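PDB 2PHP: uncharacterized protein MJ0236 from Methanocaldococcus jannaschii DSM 2661, which probably makes hydroxymethylpyrimidine diphosphate and joins it to the thiazole phosphate to give thiamine phosphate, the chain here being its C-terminal ThiN, thiamine-phosphate synthase, domain. Local coordinates for residues A38-L41 with P42-D46; G133-I136 with A137-F141; A167-V170 with V171-E175. One frame throughout, in Å; residues are numbered along the deposited sequence.

Contact 1: A38-L41 with P42-D46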
loop_
_atom_site.group_PDB
_atom_site.type_symbol
_atom_site.label_atom_id
_atom_site.label_comp_id
_atom_site.label_asym_id
_atom_site.label_seq_id
_atom_site.Cartn_x
_atom_site.Cartn_y
_atom_site.Cartn_z
ATOM N N ALA B 38 -15.286 -3.108 12.309
ATOM C CA ALA B 38 -15.600 -4.525 12.324
ATOM C C ALA B 38 -17.091 -4.820 12.216
ATOM O O ALA B 38 -17.944 -3.999 12.578
ATOM C CB ALA B 38 -15.053 -5.155 13.596
ATOM N N GLU B 39 -17.394 -6.013 11.722
ATOM C CA GLU B 39 -18.774 -6.450 11.582
ATOM C C GLU B 39 -18.794 -7.956 11.785
ATOM O O GLU B 39 -17.894 -8.673 11.326
ATOM C CB GLU B 39 -19.324 -6.098 10.202
ATOM C CG GLU B 39 -20.840 -6.296 10.082
ATOM C CD GLU B 39 -21.380 -5.928 8.704
ATOM O OE1 GLU B 39 -21.121 -4.792 8.239
ATOM O OE2 GLU B 39 -22.073 -6.770 8.083
ATOM N N SER B 40 -19.822 -8.431 12.479
ATOM C CA SER B 40 -19.948 -9.850 12.755
ATOM C C SER B 40 -21.116 -10.485 12.031
ATOM O O SER B 40 -21.997 -9.803 11.488
ATOM C CB SER B 40 -20.170 -10.077 14.244
ATOM O OG SER B 40 -21.492 -9.694 14.591
ATOM N N LEU B 41 -21.105 -11.813 12.039
ATOM C CA LEU B 41 -22.190 -12.591 11.474
ATOM C C LEU B 41 -23.243 -12.503 12.580
ATOM O O LEU B 41 -22.930 -12.126 13.721
ATOM C CB LEU B 41 -21.756 -14.046 11.305
ATOM C CG LEU B 41 -20.792 -14.413 10.179
ATOM C CD1 LEU B 41 -20.229 -15.814 10.434
ATOM C CD2 LEU B 41 -21.522 -14.344 8.838
ATOM N N PRO B 42 -24.502 -12.835 12.271
ATOM C CA PRO B 42 -25.515 -12.762 13.330
ATOM C C PRO B 42 -25.167 -13.763 14.442
ATOM O O PRO B 42 -24.593 -14.816 14.166
ATOM C CB PRO B 42 -26.807 -13.130 12.593
ATOM C CG PRO B 42 -26.528 -12.662 11.178
ATOM C CD PRO B 42 -25.113 -13.122 10.962
ATOM N N PHE B 43 -25.493 -13.424 15.691
ATOM C CA PHE B 43 -25.215 -14.299 16.831
ATOM C C PHE B 43 -23.779 -14.835 16.810
ATOM O O PHE B 43 -23.553 -16.050 16.817
ATOM C CB PHE B 43 -26.208 -15.471 16.833
ATOM C CG PHE B 43 -27.649 -15.035 16.886
ATOM C CD1 PHE B 43 -28.196 -14.528 18.066
ATOM C CD2 PHE B 43 -28.434 -15.043 15.736
ATOM C CE1 PHE B 43 -29.496 -14.030 18.096
ATOM C CE2 PHE B 43 -29.736 -14.544 15.762
ATOM C CZ PHE B 43 -30.264 -14.034 16.949
ATOM N N PRO B 44 -22.784 -13.934 16.798
ATOM C CA PRO B 44 -21.384 -14.377 16.772
ATOM C C PRO B 44 -20.993 -15.227 17.984
ATOM O O PRO B 44 -21.341 -14.898 19.118
ATOM C CB PRO B 44 -20.608 -13.062 16.702
ATOM C CG PRO B 44 -21.489 -12.120 17.485
ATOM C CD PRO B 44 -22.874 -12.469 16.961
ATOM N N LYS B 45 -20.274 -16.318 17.729
ATOM C CA LYS B 45 -19.827 -17.224 18.786
ATOM C C LYS B 45 -18.523 -16.780 19.443
ATOM O O LYS B 45 -18.300 -17.035 20.623
ATOM C CB LYS B 45 -19.675 -18.643 18.227
ATOM C CG LYS B 45 -20.772 -19.631 18.666
ATOM C CD LYS B 45 -22.198 -19.157 18.332
ATOM C CE LYS B 45 -22.774 -18.196 19.381
ATOM N NZ LYS B 45 -22.930 -18.827 20.729
ATOM N N ASP B 46 -17.661 -16.122 18.675
ATOM C CA ASP B 46 -16.381 -15.624 19.179
ATOM C C ASP B 46 -15.791 -14.647 18.161
ATOM O O ASP B 46 -16.365 -14.453 17.088
ATOM C CB ASP B 46 -15.403 -16.781 19.435
ATOM C CG ASP B 46 -15.191 -17.653 18.210
ATOM O OD1 ASP B 46 -15.054 -17.095 17.095
ATOM O OD2 ASP B 46 -15.156 -18.896 18.364
#
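Leu41 and Pro42 meet where strand 37-40 of the mixed sheet of this ThiN domain runs out into the loop leading to strand 50-53, and Pro44 folds back on the strand end two residues later. Between Leu41 and Pro42 the packing is close: Leu41 CB lies 3.5 Å from Pro42 CD, tight for two carbons, as expected when the ring of a proline follows directly on a side chain. Beyond CB the leucine turns elsewhere. Its CG sits beside the backbone N, opposite the carbonyl carbon (chi1 -74°), and the side chain packs on Lys8 and Val11 of helix 8-22, while the Pro42 ring touches Ile6.

Phe43 takes a left-handed backbone conformation, and this bend brings the Pro44 ring back alongside Ser40 and Leu41. Pro44 CD comes within 3.3 Å of Leu41 O, and Pro44 CB lies 3.9 Å from Ser40 CB. Helix 77-87 packs against this end of the turn, Leu84 on Pro44 and Ile83 on Ser40. Leu41 O is thus bordered by a proline ring and gripped by a hydroxyl. Ser40 OG donates to Leu41 O over 3.0 Å, approaching from above the carbonyl plane, 37° out of it, and this same OG has Pro44 CG 3.8 Å away.

Contact 2: G133-I136 with A137-F141; sequences GTKI and ACEKF
Glu139 reaches back over Lys135, one helical turn earlier, and the two side chains run obliquely across each other. The carboxylate touches the aliphatic part of the lysine: Glu139 OE2 is 3.4 Å from Lys135 CE, whereas Lys135 NZ stays 4.6 Å from the same oxygen, too far for a salt bridge. The lysine is straight throughout, which carries its ammonium past the carboxylate. On the next flank Lys140 bends at its third and fourth torsions (chi3 -73°, chi4 65°), and this fold lays NZ against Ile136 CG2 at 3.3 Å. That ammonium also makes a weak hydrogen bond to Ser117 O.

Beneath these pairs runs the i to i+4 ladder of an alpha helix, 129-141, the helical limb of a beta-alpha-beta unit between strands 115-117 and 147-150. Glu139 N hydrogen-bonds to Lys135 O at 2.8 Å and Lys140 N to Ile136 O at 2.9 Å. On the inner side Thr134 CG2 approaches Cys138 SG at 4.1 Å, while Thr134 OG1 bonds to Met130 O. Ile148 of strand 147-150 packs against Thr134, Ala137 and Cys138, and helix 77-87 covers Thr134 through Ile82, Ser85 and Ala86.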
loop_
_atom_site.group_PDB
_atom_site.type_symbol
_atom_site.label_atom_id
_atom_site.label_comp_id
_atom_site.label_asym_id
_atom_site.label_seq_id
_atom_site.Cartn_x
_atom_site.Cartn_y
_atom_site.Cartn_z
ATOM N N GLY B 133 -16.855 -2.996 30.177
ATOM C CA GLY B 133 -17.254 -1.627 29.890
ATOM C C GLY B 133 -18.470 -1.530 28.989
ATOM O O GLY B 133 -19.344 -0.685 29.194
ATOM N N THR B 134 -18.520 -2.389 27.974
ATOM C CA THR B 134 -19.645 -2.392 27.051
ATOM C C THR B 134 -20.899 -2.798 27.819
ATOM O O THR B 134 -21.950 -2.167 27.690
ATOM C CB THR B 134 -19.413 -3.378 25.888
ATOM O OG1 THR B 134 -18.289 -2.943 25.111
ATOM C CG2 THR B 134 -20.648 -3.456 24.996
ATOM N N LYS B 135 -20.776 -3.849 28.625
ATOM C CA LYS B 135 -21.897 -4.336 29.423
ATOM C C LYS B 135 -22.421 -3.204 30.312
ATOM O O LYS B 135 -23.602 -2.866 30.259
ATOM C CB LYS B 135 -21.450 -5.527 30.280
ATOM C CG LYS B 135 -22.571 -6.245 31.004
ATOM C CD LYS B 135 -22.030 -7.483 31.711
ATOM C CE LYS B 135 -23.124 -8.261 32.425
ATOM N NZ LYS B 135 -22.577 -9.535 32.981
ATOM N N ILE B 136 -21.540 -2.605 31.107
ATOM C CA ILE B 136 -21.932 -1.503 31.985
ATOM C C ILE B 136 -22.657 -0.396 31.220
ATOM O O ILE B 136 -23.734 0.050 31.621
ATOM C CB ILE B 136 -20.707 -0.867 32.678
ATOM C CG1 ILE B 136 -20.096 -1.849 33.678
ATOM C CG2 ILE B 136 -21.119 0.419 33.385
ATOM C CD1 ILE B 136 -21.042 -2.254 34.789
ATOM N N ALA B 137 -22.054 0.050 30.121
ATOM C CA ALA B 137 -22.625 1.108 29.300
ATOM C C ALA B 137 -24.013 0.748 28.787
ATOM O O ALA B 137 -24.904 1.596 28.733
ATOM C CB ALA B 137 -21.701 1.416 28.120
ATOM N N CYS B 138 -24.195 -0.505 28.393
ATOM C CA CYS B 138 -25.487 -0.931 27.887
ATOM C C CYS B 138 -26.519 -1.079 29.014
ATOM O O CYS B 138 -27.657 -0.629 28.874
ATOM C CB CYS B 138 -25.331 -2.235 27.090
ATOM S SG CYS B 138 -24.483 -2.000 25.481
ATOM N N GLU B 139 -26.122 -1.684 30.133
ATOM C CA GLU B 139 -27.042 -1.853 31.259
ATOM C C GLU B 139 -27.471 -0.477 31.764
ATOM O O GLU B 139 -28.611 -0.284 32.179
ATOM C CB GLU B 139 -26.374 -2.641 32.396
ATOM C CG GLU B 139 -25.847 -4.007 31.971
ATOM C CD GLU B 139 -25.344 -4.846 33.137
ATOM O OE1 GLU B 139 -24.692 -4.286 34.045
ATOM O OE2 GLU B 139 -25.587 -6.074 33.136
ATOM N N LYS B 140 -26.554 0.482 31.710
ATOM C CA LYS B 140 -26.833 1.841 32.158
ATOM C C LYS B 140 -27.803 2.555 31.216
ATOM O O LYS B 140 -28.581 3.408 31.646
ATOM C CB LYS B 140 -25.528 2.638 32.250
ATOM C CG LYS B 140 -25.722 4.101 32.596
ATOM C CD LYS B 140 -24.468 4.934 32.323
ATOM C CE LYS B 140 -23.342 4.688 33.332
ATOM N NZ LYS B 140 -22.775 3.309 33.303
ATOM N N PHE B 141 -27.753 2.202 29.935
ATOM C CA PHE B 141 -28.617 2.816 28.928
ATOM C C PHE B 141 -29.929 2.053 28.758
ATOM O O PHE B 141 -30.911 2.599 28.251
ATOM C CB PHE B 141 -27.876 2.868 27.589
ATOM C CG PHE B 141 -28.681 3.450 26.465
ATOM C CD1 PHE B 141 -28.941 4.817 26.408
ATOM C CD2 PHE B 141 -29.170 2.631 25.450
ATOM C CE1 PHE B 141 -29.679 5.363 25.356
ATOM C CE2 PHE B 141 -29.909 3.165 24.392
ATOM C CZ PHE B 141 -30.164 4.536 24.344
#

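Contact 3: A167-V170 with V171-E175; sequences AIEV and VKKVE
Glu169 sends CG opposite its backbone N (chi1 -164°), whereas Lys173 keeps CG beside its own N (chi1 -66°) and runs extended from there, and these settings bring carboxylate and ammonium towards each other across one turn of alpha helix 167-185. Glu169 OE1 and Lys173 NZ stop 4.1 Å apart, and a water spans the interval, donating to Glu169 OE1 at a short 2.5 Å and accepting from Lys173 NZ. Each charge also has a partner beyond this pair: Arg165 forms a salt bridge with Glu169 OE2, while Lys173 NZ hydrogen-bonds to Leu163 O and forms a salt bridge with Asp146. The ammonium is therefore held from several directions.

A second pair, Ile168 and Lys172, lies side by side and points the same way, with Ile168 CG2 4.2 Å from Lys172 NZ. Here the helix faces a second subunit, whose Lys13 packs on Ile168 and whose Tyr5 makes a weak hydrogen bond to Lys172.

Val170, Val171 and Val174 lie on the buried side. Val170 and Val174 rest on the sheet through Met97 and Val162, and Val171 packs on Ala18 and Leu22 of helix 8-22. Val174 N bonds to Val170 O at 3.0 Å, and Val170 CG1 comes to 4.3 Å from Val174 CG2.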
loop_
_atom_site.group_PDB
_atom_site.type_symbol
_atom_site.label_atom_id
_atom_site.label_comp_id
_atom_site.label_asym_id
_atom_site.label_seq_id
_atom_site.Cartn_x
_atom_site.Cartn_y
_atom_site.Cartn_z
ATOM N N ALA B 167 -21.632 -2.447 9.178
ATOM C CA ALA B 167 -20.556 -1.492 8.953
ATOM C C ALA B 167 -20.964 -0.230 8.194
ATOM O O ALA B 167 -20.466 0.856 8.490
ATOM C CB ALA B 167 -19.388 -2.179 8.238
ATOM N N ILE B 168 -21.851 -0.375 7.214
ATOM C CA ILE B 168 -22.287 0.770 6.429
ATOM C C ILE B 168 -23.081 1.739 7.292
ATOM O O ILE B 168 -22.924 2.954 7.181
ATOM C CB ILE B 168 -23.161 0.342 5.232
ATOM C CG1 ILE B 168 -22.389 -0.646 4.349
ATOM C CG2 ILE B 168 -23.553 1.576 4.415
ATOM C CD1 ILE B 168 -23.184 -1.199 3.173
ATOM N N GLU B 169 -23.928 1.197 8.161
ATOM C CA GLU B 169 -24.725 2.028 9.042
ATOM C C GLU B 169 -23.802 2.775 10.002
ATOM O O GLU B 169 -24.043 3.935 10.334
ATOM C CB GLU B 169 -25.707 1.173 9.840
ATOM C CG GLU B 169 -26.817 1.990 10.477
ATOM C CD GLU B 169 -27.797 1.143 11.260
ATOM O OE1 GLU B 169 -27.436 0.687 12.370
ATOM O OE2 GLU B 169 -28.925 0.930 10.761
ATOM N N VAL B 170 -22.742 2.103 10.441
ATOM C CA VAL B 170 -21.789 2.711 11.355
ATOM C C VAL B 170 -21.067 3.885 10.686
ATOM O O VAL B 170 -20.925 4.961 11.275
ATOM C CB VAL B 170 -20.757 1.677 11.840
ATOM C CG1 VAL B 170 -19.597 2.378 12.543
ATOM C CG2 VAL B 170 -21.422 0.703 12.793
ATOM N N VAL B 171 -20.623 3.672 9.452
ATOM C CA VAL B 171 -19.915 4.706 8.710
ATOM C C VAL B 171 -20.792 5.927 8.421
ATOM O O VAL B 171 -20.295 7.060 8.386
ATOM C CB VAL B 171 -19.328 4.135 7.400
ATOM C CG1 VAL B 171 -18.946 5.245 6.451
ATOM C CG2 VAL B 171 -18.091 3.315 7.732
ATOM N N LYS B 172 -22.090 5.707 8.231
ATOM C CA LYS B 172 -23.002 6.823 7.984
ATOM C C LYS B 172 -23.082 7.683 9.248
ATOM O O LYS B 172 -23.035 8.908 9.159
ATOM C CB LYS B 172 -24.392 6.310 7.591
ATOM C CG LYS B 172 -24.435 5.604 6.234
ATOM C CD LYS B 172 -24.088 6.545 5.090
ATOM C CE LYS B 172 -24.157 5.829 3.747
ATOM N NZ LYS B 172 -25.477 5.153 3.560
ATOM N N LYS B 173 -23.191 7.047 10.417
ATOM C CA LYS B 173 -23.243 7.787 11.682
ATOM C C LYS B 173 -21.944 8.573 11.877
ATOM O O LYS B 173 -21.968 9.753 12.258
ATOM C CB LYS B 173 -23.438 6.840 12.874
ATOM C CG LYS B 173 -24.783 6.132 12.902
ATOM C CD LYS B 173 -24.911 5.224 14.122
ATOM C CE LYS B 173 -26.103 4.284 13.998
ATOM N NZ LYS B 173 -26.233 3.417 15.200
ATOM N N VAL B 174 -20.815 7.906 11.623
ATOM C CA VAL B 174 -19.499 8.530 11.755
ATOM C C VAL B 174 -19.370 9.773 10.873
ATOM O O VAL B 174 -18.749 10.757 11.268
ATOM C CB VAL B 174 -18.360 7.543 11.387
ATOM C CG1 VAL B 174 -17.048 8.304 11.200
ATOM C CG2 VAL B 174 -18.204 6.488 12.485
ATOM N N GLU B 175 -19.951 9.726 9.678
ATOM C CA GLU B 175 -19.893 10.870 8.774
ATOM C C GLU B 175 -20.636 12.059 9.386
ATOM O O GLU B 175 -20.191 13.198 9.292
ATOM C CB GLU B 175 -20.513 10.511 7.426
ATOM C CG GLU B 175 -20.632 11.675 6.450
ATOM C CD GLU B 175 -21.227 11.243 5.127
ATOM O OE1 GLU B 175 -22.242 10.518 5.149
ATOM O OE2 GLU B 175 -20.687 11.629 4.068
HETATM O O HOH W 1 -28.252 1.364 14.607
#

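How the contacts relate
The three contacts follow one another along the chain without interleaving, all within the ThiN domain. Contacts 1 and 3 touch: Glu39 OE1, on the strand of contact 1, lies 2.6 Å from Ala167 N at the start of the helix of contact 3, a probable hydrogen bond, although their centres are about 18 Å apart. The other carboxylate oxygen of Glu39 is bound by Arg94 and Asn14. Contact 2 stands apart, its nearest atoms about 11 Å from contact 1 and about 10 Å from contact 3. Yet helix 77-87 spans the gap, packing on Ser40 and Pro44 of contact 1 and on Thr134 of contact 2.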